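Local coordinates for putative pachytene checkpoint protein 2 (Caenorhabditis elegans, PDB 4XGU), which hydrolyses ATP as a AAA+ protein remodeler of the PCH2 subfamily and probably acts in meiotic recombination between chromosomes, at the interface of chains A and B. Sequence-based numbering; all coordinates share one arbitrary frame. Chains: chain A/B, Putative pachytene checkpoint protein 2.

All three contacts belong to one interface between neighbouring copies, not an exact two-fold. Contact 1 stands apart, its C-alpha centre about 25 Å from that of contact 2 and 29 Å from that of contact 3. Contacts 2 and 3 are neighbours, about 10 Å between centres; they share B:Lys162, and helix 145-161 of chain B enters both. In them the C-terminal lid region of chain A rests on chain B, while contact 1 joins a loop of the ATPase region of chain A to helix 307-312 of chain B. Such head-to-tail contacts fit the six-copy deposited assembly and the hexameric rings usual among AAA+ proteins.

Contact 1: the interface of chains A and B. Residues chain A 215, 217; chain B 307-308, 312.
The guanidinium nitrogen NH1 of B:Arg312 approaches methyl CD1 of A:Leu217 to 3.9 Å, a van der Waals contact between a polar tip and an aliphatic branch. Within chain B, carbonyl O of B:Ala308 lies at the edge of the B:Arg312 guanidinium, in its plane, 3.7 Å from NH1. The arginine chain runs extended from CG to NE and then turns sharply at the guanidinium (chi4 82°), which brings NH1 round toward the leucine; the two side chains meet at a slant. A:Leu217 divides its branches between two partners. While CD1 faces the arginine, CD2 packs on the helix surface at B:Ala308, 3.6 Å from the alanine CB. The leucine CG lies opposite its own carbonyl carbon (chi1 -61°), an arrangement that sends both methyls across to chain B. The small alanine lets CD2 come close to the backbone of helix 307-312 as well. The chain A residues lie in the loop leading into helix 220-224, where AAA+ proteins commonly carry a pore loop, and the patch may help to position that segment. Helix 307-312 ends at B:Arg312, probably within the region where AAA ATPases carry arginine fingers, although the geometry here shows it beside A:Leu217 and not at a nucleotide. At the margin A:His215, which follows a cis peptide bond, makes a looser approach: its carbonyl oxygen O is 4.3 Å from CG of B:Lys307, in the aliphatic part of the lysine chain.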
# COMPACT_ATOMS: atom_id res chain seq x y z
N HIS A 215 -21.03 8.55 -0.11
CA HIS A 215 -21.24 7.11 -0.25
C HIS A 215 -20.00 6.47 -0.87
O HIS A 215 -19.67 6.75 -2.02
CB HIS A 215 -22.47 6.81 -1.12
CG HIS A 215 -23.75 7.40 -0.61
ND1 HIS A 215 -24.98 6.98 -1.06
CD2 HIS A 215 -23.99 8.37 0.30
CE1 HIS A 215 -25.93 7.67 -0.44
NE2 HIS A 215 -25.35 8.52 0.39
N LEU A 217 -17.12 7.22 -0.34
CA LEU A 217 -16.20 8.30 -0.68
C LEU A 217 -14.81 8.08 -0.11
O LEU A 217 -13.81 8.36 -0.76
CB LEU A 217 -16.75 9.65 -0.19
CG LEU A 217 -18.09 10.11 -0.76
CD1 LEU A 217 -18.30 11.60 -0.51
CD2 LEU A 217 -18.20 9.79 -2.24
N LYS B 307 -16.83 7.83 -8.55
CA LYS B 307 -18.15 7.64 -7.94
C LYS B 307 -18.63 8.88 -7.21
O LYS B 307 -19.82 9.19 -7.20
CB LYS B 307 -18.10 6.45 -6.97
CG LYS B 307 -19.41 6.17 -6.24
CD LYS B 307 -20.10 4.93 -6.79
CE LYS B 307 -21.30 4.56 -5.95
NZ LYS B 307 -21.93 3.29 -6.41
N ALA B 308 -17.69 9.60 -6.60
CA ALA B 308 -18.01 10.80 -5.83
C ALA B 308 -18.65 11.88 -6.69
O ALA B 308 -19.49 12.64 -6.22
CB ALA B 308 -16.77 11.33 -5.15
N ARG B 312 -22.80 13.30 -7.13
CA ARG B 312 -23.01 14.73 -6.91
C ARG B 312 -23.65 15.42 -8.11
O ARG B 312 -24.08 16.57 -8.02
CB ARG B 312 -21.69 15.42 -6.56
CG ARG B 312 -21.44 15.58 -5.08
CD ARG B 312 -20.16 16.34 -4.78
NE ARG B 312 -19.98 16.51 -3.34
CZ ARG B 312 -19.47 15.58 -2.54
NH1 ARG B 312 -19.09 14.42 -3.04
NH2 ARG B 312 -19.33 15.81 -1.24

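Contact 2: the interface of chains A and B. Residues chain A 337-338, 341, 343; chain B 159, 162, 164-165, 169.
Helix 324-341 in the C-terminal AAA+ lid region of chain A lies against the end of helix 145-161 and the loop after it in chain B, a mainly apolar seam with a polar bond at one side. A:Ile341 supplies two branches. Its CD1 methyl meets CG2 of B:Val164 at 3.5 Å, and CG2, opposite the backbone N, presses on the aliphatic stem of B:Lys162, also 3.5 Å from the lysine CB; the isoleucine and lysine chains run roughly perpendicular. One turn back, A:Leu338 uses CD2 to touch CD1 of B:Ile169 at 3.6 Å and, more loosely, CD2 of B:Leu159. A:Glu337 serves both apolar and polar partners. With CG trans to the backbone N (chi1 177°) and a bend at chi2 (65°), its chain lays CG beside CD1 of B:Ile169, 3.7 Å away, and carries the carboxylate on to the loop. There the backbone N of B:Asn165 donates a nearly straight hydrogen bond of 3.2 Å to OE1, arriving from above the carboxylate plane. A valine in place of A:Glu337 has no carboxylate, and would probably leave the backbone N of B:Asn165 without its acceptor across the interface and CD1 of B:Ile169 with less to pack on. The CB of B:Asn165 sits 3.7 Å from the same OE1 of A:Glu337.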
# COMPACT_ATOMS: atom_id res chain seq x y z
N GLU A 337 -44.18 21.58 -3.96
CA GLU A 337 -43.08 22.53 -3.95
C GLU A 337 -43.02 23.32 -5.25
O GLU A 337 -42.78 24.53 -5.24
CB GLU A 337 -41.75 21.82 -3.70
CG GLU A 337 -40.52 22.73 -3.76
CD GLU A 337 -40.50 23.78 -2.65
OE1 GLU A 337 -39.68 24.72 -2.75
OE2 GLU A 337 -41.29 23.68 -1.69
N LEU A 338 -43.25 22.64 -6.36
CA LEU A 338 -43.31 23.30 -7.66
C LEU A 338 -44.49 24.27 -7.71
O LEU A 338 -44.41 25.31 -8.36
CB LEU A 338 -43.44 22.27 -8.79
CG LEU A 338 -42.31 21.26 -8.98
CD1 LEU A 338 -42.69 20.26 -10.06
CD2 LEU A 338 -41.02 21.97 -9.34
N ILE A 341 -43.69 27.45 -5.82
CA ILE A 341 -42.82 28.27 -6.66
C ILE A 341 -43.61 29.13 -7.63
O ILE A 341 -43.39 30.34 -7.74
CB ILE A 341 -41.86 27.39 -7.46
CG1 ILE A 341 -40.87 26.70 -6.53
CG2 ILE A 341 -41.14 28.21 -8.50
CD1 ILE A 341 -40.22 25.50 -7.17
N VAL A 343 -44.25 27.34 -10.63
CA VAL A 343 -44.04 26.45 -11.77
C VAL A 343 -45.34 25.75 -12.11
O VAL A 343 -45.79 25.77 -13.25
CB VAL A 343 -42.94 25.41 -11.49
CG1 VAL A 343 -42.97 24.32 -12.56
CG2 VAL A 343 -41.57 26.07 -11.44
N LEU B 159 -35.27 26.82 -11.82
CA LEU B 159 -35.66 26.39 -10.48
C LEU B 159 -34.82 27.09 -9.42
O LEU B 159 -35.36 27.66 -8.48
CB LEU B 159 -35.52 24.87 -10.34
CG LEU B 159 -36.58 24.01 -11.04
CD1 LEU B 159 -36.18 22.55 -10.99
CD2 LEU B 159 -37.93 24.22 -10.38
N LYS B 162 -35.65 30.49 -8.72
CA LYS B 162 -36.90 30.58 -7.98
C LYS B 162 -36.77 30.05 -6.55
O LYS B 162 -37.77 29.89 -5.85
CB LYS B 162 -38.00 29.82 -8.73
CG LYS B 162 -38.46 30.50 -10.00
CD LYS B 162 -39.00 29.51 -11.01
CE LYS B 162 -39.52 30.20 -12.26
NZ LYS B 162 -40.75 30.99 -11.98
N VAL B 164 -35.79 27.09 -4.99
CA VAL B 164 -36.38 25.82 -4.58
C VAL B 164 -35.71 25.27 -3.34
O VAL B 164 -34.49 25.32 -3.22
CB VAL B 164 -36.28 24.77 -5.70
CG1 VAL B 164 -37.07 23.52 -5.33
CG2 VAL B 164 -36.78 25.33 -7.00
N ASN B 165 -36.51 24.75 -2.41
CA ASN B 165 -35.97 24.06 -1.25
C ASN B 165 -35.24 22.80 -1.70
O ASN B 165 -35.85 21.89 -2.26
CB ASN B 165 -37.08 23.72 -0.26
CG ASN B 165 -36.54 23.31 1.10
OD1 ASN B 165 -35.41 22.83 1.22
ND2 ASN B 165 -37.35 23.50 2.13
N ILE B 169 -37.04 19.19 -2.99
CA ILE B 169 -36.68 18.82 -4.35
C ILE B 169 -35.16 18.86 -4.54
O ILE B 169 -34.52 19.88 -4.28
CB ILE B 169 -37.35 19.74 -5.38
CG1 ILE B 169 -38.86 19.54 -5.36
CG2 ILE B 169 -36.80 19.48 -6.77
CD1 ILE B 169 -39.60 20.33 -6.41

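Contact 3: the interface of chains A and B. Residues chain A 395, 401; chain B 10, 158, 162.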
# COMPACT_ATOMS: atom_id res chain seq x y z
N TYR A 395 -39.68 19.64 -15.57
CA TYR A 395 -39.64 21.05 -15.94
C TYR A 395 -39.04 21.23 -17.32
O TYR A 395 -39.45 22.12 -18.07
CB TYR A 395 -38.85 21.85 -14.90
CG TYR A 395 -39.21 23.31 -14.85
CD1 TYR A 395 -40.30 23.80 -15.57
CD2 TYR A 395 -38.47 24.21 -14.09
CE1 TYR A 395 -40.63 25.14 -15.53
CE2 TYR A 395 -38.80 25.55 -14.04
CZ TYR A 395 -39.88 26.01 -14.76
OH TYR A 395 -40.22 27.35 -14.72
N GLU A 401 -43.77 27.61 -19.56
CA GLU A 401 -43.16 27.86 -18.25
C GLU A 401 -44.10 27.53 -17.09
O GLU A 401 -43.69 26.92 -16.11
CB GLU A 401 -42.69 29.31 -18.15
CG GLU A 401 -41.18 29.45 -18.06
CD GLU A 401 -40.73 30.89 -18.03
OE1 GLU A 401 -41.58 31.78 -18.25
OE2 GLU A 401 -39.53 31.14 -17.80
N ASN B 10 -43.26 27.56 -26.51
CA ASN B 10 -42.16 28.40 -26.04
C ASN B 10 -40.94 28.36 -26.95
O ASN B 10 -40.23 27.36 -27.03
CB ASN B 10 -41.74 28.01 -24.63
CG ASN B 10 -42.16 29.04 -23.59
OD1 ASN B 10 -43.07 29.83 -23.82
ND2 ASN B 10 -41.48 29.03 -22.44
N ARG B 158 -33.54 27.78 -13.85
CA ARG B 158 -34.84 28.40 -13.60
C ARG B 158 -35.35 28.09 -12.20
O ARG B 158 -35.80 28.98 -11.48
CB ARG B 158 -35.87 27.94 -14.64
CG ARG B 158 -36.26 29.02 -15.64
CD ARG B 158 -37.26 28.50 -16.66
NE ARG B 158 -36.63 27.61 -17.64
CZ ARG B 158 -37.06 26.38 -17.93
NH1 ARG B 158 -38.12 25.89 -17.31
NH2 ARG B 158 -36.42 25.65 -18.83
N LYS B 162 -35.65 30.49 -8.72
CA LYS B 162 -36.90 30.58 -7.98
C LYS B 162 -36.77 30.05 -6.55
O LYS B 162 -37.77 29.89 -5.85
CB LYS B 162 -38.00 29.82 -8.73
CG LYS B 162 -38.46 30.50 -10.00
CD LYS B 162 -39.00 29.51 -11.01
CE LYS B 162 -39.52 30.20 -12.26
NZ LYS B 162 -40.75 30.99 -11.98
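A cation-pi contact joins A:Tyr395, on helix 390-397, to B:Arg158, on helix 145-161. The guanidinium nitrogen NH1 stands over the middle of one ring face, 3.1 Å from the ring centroid. The guanidinium is steeply upright on the ring, the two planes 74° apart, so that it points a nitrogen at the pi face rather than lying flat on it. A bend at chi3 (-74°) swings the arginine head round onto the ring.

Apolar contact supports this pair: CB of B:Arg158 packs 3.8 Å from ring carbon CE2 of A:Tyr395. Separately, CE of B:Lys162 makes a van der Waals approach to the phenol oxygen OH of A:Tyr395, at 3.8 Å.

Charge adds a longer-range term. Carboxylate oxygen OE2 of A:Glu401 is 3.7 Å from CD of B:Arg158 but 4.6 Å from its NE, too distant for a salt bridge, though the opposite charges probably attract.

A loose polar approach completes the patch: amide nitrogen ND2 of B:Asn10 lies 3.9 Å from the backbone N of A:Glu401.

Together these residues tie the lid region of chain A to chain B, with B:Asn10 bringing the N-terminal region of B alongside, and so are likely to help hold neighbouring subunits together in the assembly.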